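Local coordinates for protein Kinase A (Toxoplasma gondii, PDB 5J3U) that binds cyclic AMP through two cyclic nucleotide-binding domains and, as a regulatory chain of protein kinase A, probably inhibits the catalytic subunit until the nucleotide arrives, at residues A[241-244]-A[245-249]. Numbering follows the deposited sequence.
Sequences KSFK and RLMGS
Met247 lies one turn after Phe243 near the end of helix 240-246 in the second cyclic nucleotide-binding domain, and both are buried on the side of the helix that faces the domain core. A CH-pi contact brings Met247 CG over one face of the phenyl ring, 4.2 Å from the Phe243 ring centroid. Met247 SD sits more obliquely in a Met-aromatic contact, and Met247 CE comes within 4.1 Å of Phe243 CE2. Bends at chi2 and chi3 (both -77°) carry the sulfur off obliquely and bring the terminal methyl back to the ring, a course that the flexible, unbranched methionine can follow. Leu238 of strand 232-239 packs against both residues, while Phe180 meets the Phe243 ring edge-to-face. Nearby, Leu246 CD1 meets Ser242 CB at 4.0 Å; small serine and branched leucine both fit against Ala158.

On the exposed face, Lys241 and Arg245 extend alongside each other from successive turns. Lys241 CD lies over one face of the guanidinium, toward its rim, 3.7 Å from Arg245 NH1, so methylene meets charged plane. The like-charged ends still come within 4.4 Å (Lys241 NZ to Arg245 NH2), probably a mild cost lessened by solvent. Lys244 turns elsewhere, its amine bridging to Glu220 and bonding to the Leu217 carbonyl.

Helical backbone bonds join Arg245 N to Lys241 O (3.0 Å) and Met247 N to Phe243 O; the one from Leu246 N to Ser242 O is weak. Beyond them a water donates to Lys244 O and accepts from Gly248 N, each at 2.9 Å. Gly248 has positive phi, which glycine adopts readily.

The chemistry thus divides the helix end: Phe243 and Met247 pack it against Leu238, long cationic chains suit its solvent side, and water carries the hydrogen bonding into the turn toward helix 250-257.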
ATOM      1  N   LYS A 241      -9.626   0.768  -3.862  1.00 16.17           N
ATOM      2  CA  LYS A 241      -9.971  -0.625  -4.045  1.00 20.06           C
ATOM      3  C   LYS A 241      -9.941  -1.380  -2.709  1.00 17.87           C
ATOM      4  O   LYS A 241     -10.830  -2.152  -2.444  1.00 19.38           O
ATOM      5  CB  LYS A 241      -9.056  -1.311  -5.049  1.00 24.57           C
ATOM      6  CG  LYS A 241      -9.583  -2.674  -5.439  1.00 29.99           C
ATOM      7  CD  LYS A 241      -8.846  -3.219  -6.648  1.00 38.01           C
ATOM      8  CE  LYS A 241      -9.231  -2.512  -7.936  1.00 44.60           C
ATOM      9  NZ  LYS A 241      -8.813  -3.330  -9.116  1.00 50.43           N
ATOM     10  N   SER A 242      -8.918  -1.135  -1.889  1.00 17.89           N
ATOM     11  CA  SER A 242      -8.837  -1.744  -0.552  1.00 16.17           C
ATOM     12  C   SER A 242      -9.918  -1.253   0.368  1.00 14.94           C
ATOM     13  O   SER A 242     -10.441  -2.004   1.176  1.00 14.58           O
ATOM     14  CB  SER A 242      -7.497  -1.473   0.120  1.00 16.92           C
ATOM     15  OG  SER A 242      -6.486  -1.831  -0.758  1.00 19.62           O
ATOM     16  N   PHE A 243     -10.238   0.041   0.289  1.00 13.96           N
ATOM     17  CA  PHE A 243     -11.323   0.581   1.074  1.00 13.28           C
ATOM     18  C   PHE A 243     -12.654  -0.137   0.798  1.00 13.68           C
ATOM     19  O   PHE A 243     -13.380  -0.578   1.716  1.00 13.39           O
ATOM     20  CB  PHE A 243     -11.457   2.083   0.784  1.00 13.91           C
ATOM     21  CG  PHE A 243     -12.559   2.777   1.523  1.00 14.14           C
ATOM     22  CD1 PHE A 243     -13.850   2.877   0.964  1.00 14.15           C
ATOM     23  CD2 PHE A 243     -12.302   3.498   2.680  1.00 15.03           C
ATOM     24  CE1 PHE A 243     -14.842   3.564   1.614  1.00 14.53           C
ATOM     25  CE2 PHE A 243     -13.303   4.213   3.317  1.00 14.68           C
ATOM     26  CZ  PHE A 243     -14.570   4.247   2.788  1.00 15.67           C
ATOM     27  N   LYS A 244     -12.976  -0.237  -0.482  1.00 14.88           N
ATOM     28  CA  LYS A 244     -14.208  -0.913  -0.902  1.00 15.31           C
ATOM     29  C   LYS A 244     -14.201  -2.414  -0.513  1.00 15.88           C
ATOM     30  O   LYS A 244     -15.211  -2.935  -0.078  1.00 14.53           O
ATOM     31  CB  LYS A 244     -14.364  -0.782  -2.394  1.00 16.94           C
ATOM     32  CG  LYS A 244     -14.664   0.602  -2.913  1.00 16.57           C
ATOM     33  CD  LYS A 244     -16.060   1.071  -2.618  1.00 18.42           C
ATOM     34  CE  LYS A 244     -16.231   2.509  -3.170  1.00 20.59           C
ATOM     35  NZ  LYS A 244     -17.582   3.095  -2.963  1.00 19.35           N
ATOM     36  N   ARG A 245     -13.056  -3.080  -0.621  1.00 15.89           N
ATOM     37  CA  ARG A 245     -13.022  -4.538  -0.412  1.00 16.34           C
ATOM     38  C   ARG A 245     -12.797  -4.978   1.018  1.00 17.12           C
ATOM     39  O   ARG A 245     -13.064  -6.148   1.325  1.00 16.53           O
ATOM     40  CB  ARG A 245     -11.996  -5.148  -1.311  1.00 18.01           C
ATOM     41  CG  ARG A 245     -12.431  -5.054  -2.745  1.00 19.74           C
ATOM     42  CD  ARG A 245     -11.402  -5.634  -3.649  1.00 21.78           C
ATOM     43  NE  ARG A 245     -11.901  -5.618  -5.017  1.00 24.38           N
ATOM     44  CZ  ARG A 245     -11.225  -6.065  -6.065  1.00 23.74           C
ATOM     45  NH1 ARG A 245     -10.012  -6.635  -5.925  1.00 22.11           N
ATOM     46  NH2 ARG A 245     -11.801  -5.989  -7.261  1.00 25.62           N
ATOM     47  N   LEU A 246     -12.294  -4.076   1.876  1.00 14.90           N
ATOM     48  CA  LEU A 246     -11.892  -4.436   3.231  1.00 15.51           C
ATOM     49  C   LEU A 246     -12.675  -3.747   4.356  1.00 15.85           C
ATOM     50  O   LEU A 246     -12.683  -4.253   5.490  1.00 15.92           O
ATOM     51  CB  LEU A 246     -10.413  -4.104   3.431  1.00 16.36           C
ATOM     52  CG  LEU A 246      -9.380  -4.765   2.528  1.00 17.46           C
ATOM     53  CD1 LEU A 246      -7.990  -4.297   2.911  1.00 18.15           C
ATOM     54  CD2 LEU A 246      -9.466  -6.279   2.637  1.00 18.29           C
ATOM     55  N   MET A 247     -13.343  -2.629   4.075  1.00 14.68           N
ATOM     56  CA  MET A 247     -13.956  -1.846   5.156  1.00 14.79           C
ATOM     57  C   MET A 247     -15.323  -2.378   5.531  1.00 16.00           C
ATOM     58  O   MET A 247     -15.841  -2.039   6.584  1.00 15.75           O
ATOM     59  CB  MET A 247     -14.037  -0.357   4.811  1.00 14.91           C
ATOM     60  CG  MET A 247     -12.662   0.316   4.681  1.00 14.23           C
ATOM     61  SD  MET A 247     -11.920   0.633   6.321  1.00 16.98           S
ATOM     62  CE  MET A 247     -12.891   2.063   6.734  1.00 17.07           C
ATOM     63  N   GLY A 248     -15.877  -3.274   4.710  1.00 16.72           N
ATOM     64  CA  GLY A 248     -17.179  -3.856   5.061  1.00 16.79           C
ATOM     65  C   GLY A 248     -18.213  -2.845   5.454  1.00 16.58           C
ATOM     66  O   GLY A 248     -18.348  -1.796   4.824  1.00 17.12           O
ATOM     67  N   SER A 249     -18.960  -3.141   6.505  1.00 18.25           N
ATOM     68  CA  SER A 249     -20.051  -2.283   6.944  1.00 18.51           C
ATOM     69  C   SER A 249     -19.580  -0.971   7.569  1.00 18.03           C
ATOM     70  O   SER A 249     -20.412  -0.045   7.757  1.00 16.04           O
ATOM     71  CB  SER A 249     -21.035  -3.053   7.883  1.00 21.50           C
ATOM     72  OG  SER A 249     -20.523  -3.167   9.188  1.00 25.72           O
TER
HETATM   73  O   HOH W   1     -15.739  -4.649   2.200  1.00 15.47           O